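Local coordinates for protein putative O-methyltransferase (Klebsiella pneumoniae subsp. pneumoniae, PDB 3TFW) that probably transfers methyl groups from S-adenosylmethionine to oxygen atoms of its substrates, at residues 35-39 against 40-44; 77-80 against 81-85; 99-102 against 103-107. One frame throughout, in Å; residues are numbered along the deposited sequence.

Interaction 1: 35-39 against 40-44; sequences ENNHR and AGLPA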
loop_
_atom_site.group_PDB
_atom_site.type_symbol
_atom_site.label_atom_id
_atom_site.label_comp_id
_atom_site.label_asym_id
_atom_site.label_seq_id
_atom_site.Cartn_x
_atom_site.Cartn_y
_atom_site.Cartn_z
ATOM N N GLU A 35 -4.416 -6.259 -24.448
ATOM C CA GLU A 35 -4.960 -6.895 -25.660
ATOM C C GLU A 35 -3.949 -7.879 -26.259
ATOM O O GLU A 35 -4.310 -9.000 -26.643
ATOM C CB GLU A 35 -5.350 -5.828 -26.697
ATOM C CG GLU A 35 -6.590 -5.024 -26.333
ATOM C CD GLU A 35 -6.798 -3.767 -27.193
ATOM O OE1 GLU A 35 -5.994 -3.481 -28.109
ATOM O OE2 GLU A 35 -7.786 -3.051 -26.937
ATOM N N ASN A 36 -2.685 -7.451 -26.330
ATOM C CA ASN A 36 -1.587 -8.292 -26.822
ATOM C C ASN A 36 -1.385 -9.553 -25.991
ATOM O O ASN A 36 -1.187 -10.647 -26.539
ATOM C CB ASN A 36 -0.273 -7.501 -26.840
ATOM C CG ASN A 36 -0.211 -6.474 -27.949
ATOM O OD1 ASN A 36 -1.044 -6.464 -28.863
ATOM N ND2 ASN A 36 0.793 -5.591 -27.878
ATOM N N ASN A 37 -1.409 -9.396 -24.664
ATOM C CA ASN A 37 -1.272 -10.532 -23.750
ATOM C C ASN A 37 -2.348 -11.592 -23.967
ATOM O O ASN A 37 -2.051 -12.788 -24.046
ATOM C CB ASN A 37 -1.285 -10.051 -22.287
ATOM C CG ASN A 37 -0.036 -9.271 -21.923
ATOM O OD1 ASN A 37 0.863 -9.112 -22.742
ATOM N ND2 ASN A 37 0.029 -8.791 -20.684
ATOM N N HIS A 38 -3.595 -11.138 -24.045
ATOM C CA HIS A 38 -4.735 -12.031 -24.255
ATOM C C HIS A 38 -4.650 -12.715 -25.614
ATOM O O HIS A 38 -4.800 -13.922 -25.711
ATOM C CB HIS A 38 -6.057 -11.271 -24.127
ATOM C CG HIS A 38 -6.373 -10.848 -22.726
ATOM N ND1 HIS A 38 -7.234 -9.812 -22.437
ATOM C CD2 HIS A 38 -5.927 -11.309 -21.535
ATOM C CE1 HIS A 38 -7.315 -9.661 -21.126
ATOM N NE2 HIS A 38 -6.527 -10.554 -20.556
ATOM N N ARG A 39 -4.387 -11.926 -26.652
ATOM C CA ARG A 39 -4.194 -12.451 -28.004
ATOM C C ARG A 39 -3.113 -13.540 -28.054
ATOM O O ARG A 39 -3.287 -14.573 -28.712
ATOM C CB ARG A 39 -3.882 -11.303 -28.973
ATOM C CG ARG A 39 -3.691 -11.722 -30.430
ATOM C CD ARG A 39 -3.652 -10.506 -31.349
ATOM N NE ARG A 39 -4.764 -9.597 -31.070
ATOM C CZ ARG A 39 -4.640 -8.365 -30.575
ATOM N NH1 ARG A 39 -3.441 -7.852 -30.322
ATOM N NH2 ARG A 39 -5.728 -7.636 -30.343
ATOM N N ALA A 40 -2.009 -13.328 -27.331
ATOM C CA ALA A 40 -0.954 -14.338 -27.251
ATOM C C ALA A 40 -1.317 -15.545 -26.387
ATOM O O ALA A 40 -0.542 -16.493 -26.290
ATOM C CB ALA A 40 0.365 -13.709 -26.772
ATOM N N GLY A 41 -2.483 -15.512 -25.747
ATOM C CA GLY A 41 -2.932 -16.656 -24.944
ATOM C C GLY A 41 -2.206 -16.835 -23.615
ATOM O O GLY A 41 -2.155 -17.945 -23.069
ATOM N N LEU A 42 -1.641 -15.749 -23.094
ATOM C CA LEU A 42 -0.933 -15.794 -21.815
ATOM C C LEU A 42 -1.914 -16.075 -20.677
ATOM O O LEU A 42 -3.078 -15.684 -20.773
ATOM C CB LEU A 42 -0.237 -14.462 -21.540
ATOM C CG LEU A 42 0.870 -13.951 -22.462
ATOM C CD1 LEU A 42 1.636 -12.826 -21.779
ATOM C CD2 LEU A 42 1.811 -15.069 -22.868
ATOM N N PRO A 43 -1.449 -16.737 -19.595
ATOM C CA PRO A 43 -2.302 -16.751 -18.399
ATOM C C PRO A 43 -2.611 -15.315 -17.976
ATOM O O PRO A 43 -1.724 -14.443 -18.033
ATOM C CB PRO A 43 -1.432 -17.445 -17.340
ATOM C CG PRO A 43 -0.362 -18.156 -18.093
ATOM C CD PRO A 43 -0.145 -17.383 -19.361
ATOM N N ALA A 44 -3.862 -15.062 -17.586
ATOM C CA ALA A 44 -4.299 -13.726 -17.225
ATOM C C ALA A 44 -3.916 -13.439 -15.777
ATOM O O ALA A 44 -4.758 -13.471 -14.875
ATOM C CB ALA A 44 -5.802 -13.566 -17.448
#
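Between His38 and Gly41 the chain leaves helix 28-39, and their CA atoms, 5.0 Å apart, are still at helical spacing. Up to this point the pattern is regular: Ala40 N donates to Asn36 O at 2.9 Å, the last ordinary turn. Gly41 then swings to positive phi (74°), and two further bonds turn back into that turn. Leu42 N reaches Asn37 O at 3.1 Å in a fairly straight bond. Gly41 N lies closer, 2.8 Å from His38 O, but meets it from well above the carbonyl plane (62° out of it), so the outer bond is the straighter of the two and lies nearer its carbonyl plane.

With the backbone reversed, Leu42 is laid back over the helix end. Its CG stands beside its own backbone N (chi1 -63°), which puts CG 3.5 Å from Asn37 O, next to the carbonyl that the Leu42 amide holds. Further out, Leu42 CD1 meets the amide carbon CG of Asn37 at 3.9 Å, the two side chains running at a slant to each other. That amide is fixed by other parts of the chain: Asn37 ND2 donates to Asp46 OD1, while OD1 takes a weak bond from Asn107 ND2. Asn36 likewise sends its ND2 to Asn107 OD1, so two consecutive asparagines tie the helix end to helix 98-110. The methyl of Ala40 sits 3.4 Å from Asn36 O, and on the outer side His38 NE2 comes only loosely to Ala44 CB, at 4.4 Å.

The paired six-to-one and five-to-two bonds around a glycine of positive phi make a Schellman motif, which here ends helix 28-39 and starts the loop leading to helix 49-62.

Interaction 2: 77-80 against 81-85; sequences STIW and MAREL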
loop_
_atom_site.group_PDB
_atom_site.type_symbol
_atom_site.label_atom_id
_atom_site.label_comp_id
_atom_site.label_asym_id
_atom_site.label_seq_id
_atom_site.Cartn_x
_atom_site.Cartn_y
_atom_site.Cartn_z
ATOM N N SER A 77 2.991 -5.075 -15.528
ATOM C CA SER A 77 3.498 -4.454 -14.293
ATOM C C SER A 77 4.809 -3.726 -14.546
ATOM O O SER A 77 5.081 -2.674 -13.947
ATOM C CB SER A 77 3.682 -5.497 -13.201
ATOM O OG SER A 77 2.414 -5.922 -12.733
ATOM N N THR A 78 5.617 -4.308 -15.432
ATOM C CA THR A 78 6.907 -3.744 -15.813
ATOM C C THR A 78 6.706 -2.322 -16.322
ATOM O O THR A 78 7.420 -1.420 -15.935
ATOM C CB THR A 78 7.606 -4.560 -16.920
ATOM O OG1 THR A 78 7.392 -5.960 -16.704
ATOM C CG2 THR A 78 9.107 -4.247 -16.938
ATOM N N ILE A 79 5.718 -2.138 -17.186
ATOM C CA ILE A 79 5.475 -0.830 -17.781
ATOM C C ILE A 79 5.001 0.199 -16.770
ATOM O O ILE A 79 5.470 1.335 -16.799
ATOM C CB ILE A 79 4.516 -0.915 -18.975
ATOM C CG1 ILE A 79 5.221 -1.632 -20.134
ATOM C CG2 ILE A 79 4.116 0.487 -19.434
ATOM C CD1 ILE A 79 4.240 -2.287 -21.121
ATOM N N TRP A 80 4.105 -0.203 -15.866
ATOM C CA TRP A 80 3.646 0.684 -14.790
ATOM C C TRP A 80 4.833 1.219 -13.996
ATOM O O TRP A 80 4.923 2.421 -13.697
ATOM C CB TRP A 80 2.703 -0.068 -13.853
ATOM C CG TRP A 80 1.262 0.001 -14.228
ATOM C CD1 TRP A 80 0.488 -1.009 -14.721
ATOM C CD2 TRP A 80 0.406 1.141 -14.103
ATOM N NE1 TRP A 80 -0.801 -0.566 -14.922
ATOM C CE2 TRP A 80 -0.879 0.749 -14.550
ATOM C CE3 TRP A 80 0.600 2.454 -13.662
ATOM C CZ2 TRP A 80 -1.970 1.622 -14.556
ATOM C CZ3 TRP A 80 -0.494 3.333 -13.677
ATOM C CH2 TRP A 80 -1.754 2.908 -14.127
HETATM N N MSE A 81 5.756 0.319 -13.664
HETATM C CA MSE A 81 6.919 0.717 -12.897
HETATM C C MSE A 81 7.912 1.509 -13.721
HETATM O O MSE A 81 8.351 2.579 -13.282
HETATM C CB MSE A 81 7.575 -0.490 -12.211
HETATM C CG MSE A 81 6.692 -1.037 -11.092
HETATM SE SE MSE A 81 7.587 -2.483 -10.156
HETATM C CE MSE A 81 7.369 -3.873 -11.531
ATOM N N ALA A 82 8.231 1.020 -14.923
ATOM C CA ALA A 82 9.293 1.620 -15.744
ATOM C C ALA A 82 9.010 3.060 -16.163
ATOM O O ALA A 82 9.933 3.879 -16.247
ATOM C CB ALA A 82 9.594 0.743 -16.967
ATOM N N ARG A 83 7.741 3.388 -16.397
ATOM C CA ARG A 83 7.367 4.776 -16.751
ATOM C C ARG A 83 7.768 5.806 -15.700
ATOM O O ARG A 83 7.963 6.983 -16.020
ATOM C CB ARG A 83 5.869 4.884 -16.993
ATOM C CG ARG A 83 5.441 4.393 -18.339
ATOM C CD ARG A 83 3.966 4.129 -18.314
ATOM N NE ARG A 83 3.446 3.883 -19.650
ATOM C CZ ARG A 83 2.155 3.906 -19.952
ATOM N NH1 ARG A 83 1.256 4.181 -19.010
ATOM N NH2 ARG A 83 1.763 3.666 -21.197
ATOM N N GLU A 84 7.910 5.359 -14.453
ATOM C CA GLU A 84 8.216 6.259 -13.350
ATOM C C GLU A 84 9.709 6.435 -13.102
ATOM O O GLU A 84 10.097 7.228 -12.260
ATOM C CB GLU A 84 7.505 5.807 -12.065
ATOM C CG GLU A 84 5.996 5.680 -12.203
ATOM C CD GLU A 84 5.321 6.980 -12.605
ATOM O OE1 GLU A 84 5.835 8.062 -12.271
ATOM O OE2 GLU A 84 4.261 6.913 -13.250
ATOM N N LEU A 85 10.539 5.695 -13.833
ATOM C CA LEU A 85 11.985 5.817 -13.708
ATOM C C LEU A 85 12.502 7.123 -14.321
ATOM O O LEU A 85 11.954 7.597 -15.319
ATOM C CB LEU A 85 12.692 4.614 -14.361
ATOM C CG LEU A 85 12.601 3.241 -13.681
ATOM C CD1 LEU A 85 13.126 2.160 -14.638
ATOM C CD2 LEU A 85 13.421 3.214 -12.390
HETATM O O HOH W 1 3.273 4.347 -14.620
#
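One face of the Arg83 guanidinium is met by the CG2 methyl of Ile79, which stands 3.5 Å from Arg83 NE and 3.8 Å from CD. The match follows from the two rotamers: Ile79 CG2 lies opposite its own backbone N, while Arg83 runs out nearly straight from CG to NE, carrying its flat head past the methyl one turn earlier in the helix. At its far end NH1 forms a salt bridge with Asp27. Trp80, the other large flat group, pairs edge-to-face with the ring of Tyr76.

The backbone carries ordinary helical bonds, Ala82 N to Thr78 O at 2.8 Å and Arg83 N to Ile79 O at 3.1 Å. Met81, a selenomethionine, bends back at its last torsion (chi3 -75°), which brings its CE methyl 3.5 Å from Ser77 O. Farther on, a type I turn from Ala82 to Leu85 leads the chain out of the helix. Glu84 doubles over at chi2 (-59°) and returns toward Trp80: a water gives one hydrogen to Trp80 O at 2.7 Å and the other to Glu84 OE2 at 3.1 Å, joining carbonyl and carboxylate. Glu84 OE1 meanwhile is in a salt bridge with Arg60.

Helix 76-82, the crossover between strands 66-70 and 90-95, and the turn that follows it are packed on several sides: Ile79, Trp80 and Arg83 pack on helix 28-39, Trp80 and Glu84 on helix 49-62, and Thr78, Met81 and Leu85 on strand 90-95.

Interaction 3: 99-102 against 103-107; sequences HHAQ and VAREN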
loop_
_atom_site.group_PDB
_atom_site.type_symbol
_atom_site.label_atom_id
_atom_site.label_comp_id
_atom_site.label_asym_id
_atom_site.label_seq_id
_atom_site.Cartn_x
_atom_site.Cartn_y
_atom_site.Cartn_z
ATOM N N HIS A 99 8.006 -17.778 -24.791
ATOM C CA HIS A 99 6.834 -17.138 -25.382
ATOM C C HIS A 99 6.404 -15.882 -24.602
ATOM O O HIS A 99 6.074 -14.869 -25.212
ATOM C CB HIS A 99 5.674 -18.131 -25.520
ATOM C CG HIS A 99 4.426 -17.530 -26.089
ATOM N ND1 HIS A 99 4.425 -16.756 -27.232
ATOM C CD2 HIS A 99 3.136 -17.598 -25.682
ATOM C CE1 HIS A 99 3.192 -16.363 -27.494
ATOM N NE2 HIS A 99 2.391 -16.866 -26.572
ATOM N N HIS A 100 6.419 -15.937 -23.271
ATOM C CA HIS A 100 6.145 -14.732 -22.481
ATOM C C HIS A 100 7.196 -13.658 -22.768
ATOM O O HIS A 100 6.856 -12.499 -22.944
ATOM C CB HIS A 100 6.086 -15.022 -20.976
ATOM C CG HIS A 100 5.024 -16.002 -20.576
ATOM N ND1 HIS A 100 4.624 -16.163 -19.268
ATOM C CD2 HIS A 100 4.295 -16.884 -21.302
ATOM C CE1 HIS A 100 3.687 -17.094 -19.206
ATOM N NE2 HIS A 100 3.473 -17.550 -20.425
ATOM N N ALA A 101 8.468 -14.045 -22.815
ATOM C CA ALA A 101 9.536 -13.067 -23.071
ATOM C C ALA A 101 9.338 -12.365 -24.414
ATOM O O ALA A 101 9.509 -11.154 -24.506
ATOM C CB ALA A 101 10.905 -13.710 -22.999
ATOM N N GLN A 102 8.950 -13.130 -25.435
ATOM C CA GLN A 102 8.670 -12.586 -26.767
ATOM C C GLN A 102 7.557 -11.539 -26.730
ATOM O O GLN A 102 7.689 -10.446 -27.272
ATOM C CB GLN A 102 8.308 -13.720 -27.730
ATOM C CG GLN A 102 7.967 -13.254 -29.141
ATOM C CD GLN A 102 7.408 -14.364 -30.019
ATOM O OE1 GLN A 102 6.771 -15.311 -29.537
ATOM N NE2 GLN A 102 7.630 -14.242 -31.326
ATOM N N VAL A 103 6.455 -11.882 -26.083
ATOM C CA VAL A 103 5.324 -10.965 -25.953
ATOM C C VAL A 103 5.714 -9.718 -25.155
ATOM O O VAL A 103 5.399 -8.587 -25.541
ATOM C CB VAL A 103 4.125 -11.683 -25.292
ATOM C CG1 VAL A 103 2.976 -10.711 -25.007
ATOM C CG2 VAL A 103 3.656 -12.835 -26.176
ATOM N N ALA A 104 6.401 -9.931 -24.036
ATOM C CA ALA A 104 6.873 -8.826 -23.199
ATOM C C ALA A 104 7.777 -7.842 -23.974
ATOM O O ALA A 104 7.638 -6.617 -23.832
ATOM C CB ALA A 104 7.591 -9.376 -21.971
ATOM N N ARG A 105 8.676 -8.384 -24.803
ATOM C CA ARG A 105 9.609 -7.556 -25.602
ATOM C C ARG A 105 8.823 -6.600 -26.499
ATOM O O ARG A 105 9.120 -5.401 -26.583
ATOM C CB ARG A 105 10.545 -8.421 -26.460
ATOM C CG ARG A 105 11.563 -9.242 -25.687
ATOM C CD ARG A 105 12.649 -9.839 -26.588
ATOM N NE ARG A 105 12.133 -10.571 -27.744
ATOM C CZ ARG A 105 12.043 -11.896 -27.815
ATOM N NH1 ARG A 105 12.440 -12.648 -26.800
ATOM N NH2 ARG A 105 11.551 -12.470 -28.908
ATOM N N GLU A 106 7.793 -7.135 -27.141
ATOM C CA GLU A 106 6.930 -6.335 -28.000
ATOM C C GLU A 106 6.182 -5.244 -27.233
ATOM O O GLU A 106 6.059 -4.122 -27.720
ATOM C CB GLU A 106 5.976 -7.239 -28.775
ATOM C CG GLU A 106 6.711 -8.077 -29.814
ATOM C CD GLU A 106 5.865 -9.169 -30.447
ATOM O OE1 GLU A 106 4.678 -9.327 -30.067
ATOM O OE2 GLU A 106 6.398 -9.880 -31.334
ATOM N N ASN A 107 5.695 -5.567 -26.035
ATOM C CA ASN A 107 4.970 -4.598 -25.215
ATOM C C ASN A 107 5.862 -3.490 -24.654
ATOM O O ASN A 107 5.434 -2.338 -24.550
ATOM C CB ASN A 107 4.230 -5.301 -24.069
ATOM C CG ASN A 107 3.038 -6.101 -24.544
ATOM O OD1 ASN A 107 2.467 -5.823 -25.601
ATOM N ND2 ASN A 107 2.649 -7.103 -23.762
#
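Ala104 N donates to His100 O at 2.8 Å, the shortest bond here, and does so almost straight down the carbonyl. The rungs beside it follow the same helical spacing, Val103 N to His99 O and Arg105 N to Ala101 O, whereas Glu106 N to Gln102 O is weak.

Two side-chain meetings ride on this frame. On one flank, the CG2 methyl of Val103 makes an off-centre CH-pi contact with the His99 imidazole, 4.2 Å from the ring centroid and 29° from its normal; CE1 is the nearest ring atom, at 3.8 Å. His99 carries its CG opposite the backbone N (chi1 179°), which brings the ring forward along the helix to that methyl. The ring does not float, because NE2 donates to Ala40 O. Gln102 OE1 approaches it from another direction, in plane at an edge.

On another flank Arg105 folds back on the preceding turn. Its CG presses to 3.0 Å from Ala101 O, and the bend at chi3 (-51°) lays the guanidinium over the Gln102 backbone, one face toward Gln102 CA, with CZ 3.6 Å from that atom. NH2 also lies 3.7 Å from Gln102 CB, so the guanidinium rests on the aliphatic root of the extended glutamine, not on its amide; their flat ends are well tilted from each other. NH1 keeps a long, weak ion pair with Glu121. Ala101 and Ala104 press on strand 117-121; on the face toward helix 28-39, Asn107 ND2 donates to Gly74 O.

Helix 98-110 links parallel strands 90-95 and 117-121, a beta-alpha-beta crossover of the Rossmann-like fold that characterises S-adenosylmethionine-dependent methyltransferases.

Overall arrangement
Along the chain the three contacts come in series: interaction 1 closes helix 28-39, interaction 2 lies at the end of helix 76-82, and interaction 3 in helix 98-110. The last two helices belong to successive beta-alpha-beta crossovers of the mixed sheet and share strand 90-95. Interactions 1 and 3 are neighbours, their centres about 10 Å apart, joined by hydrogen bonds and by Leu42 packing on His100. Interaction 2 lies deeper, about 16 Å from interaction 3 and 19 Å from interaction 1 between centres; it touches only interaction 3, through Ile79 CD1 on Asn107 O. Helix 28-39 packs against both crossover helices of this Rossmann-like fold, whose methyltransferase activity is inferred from its family.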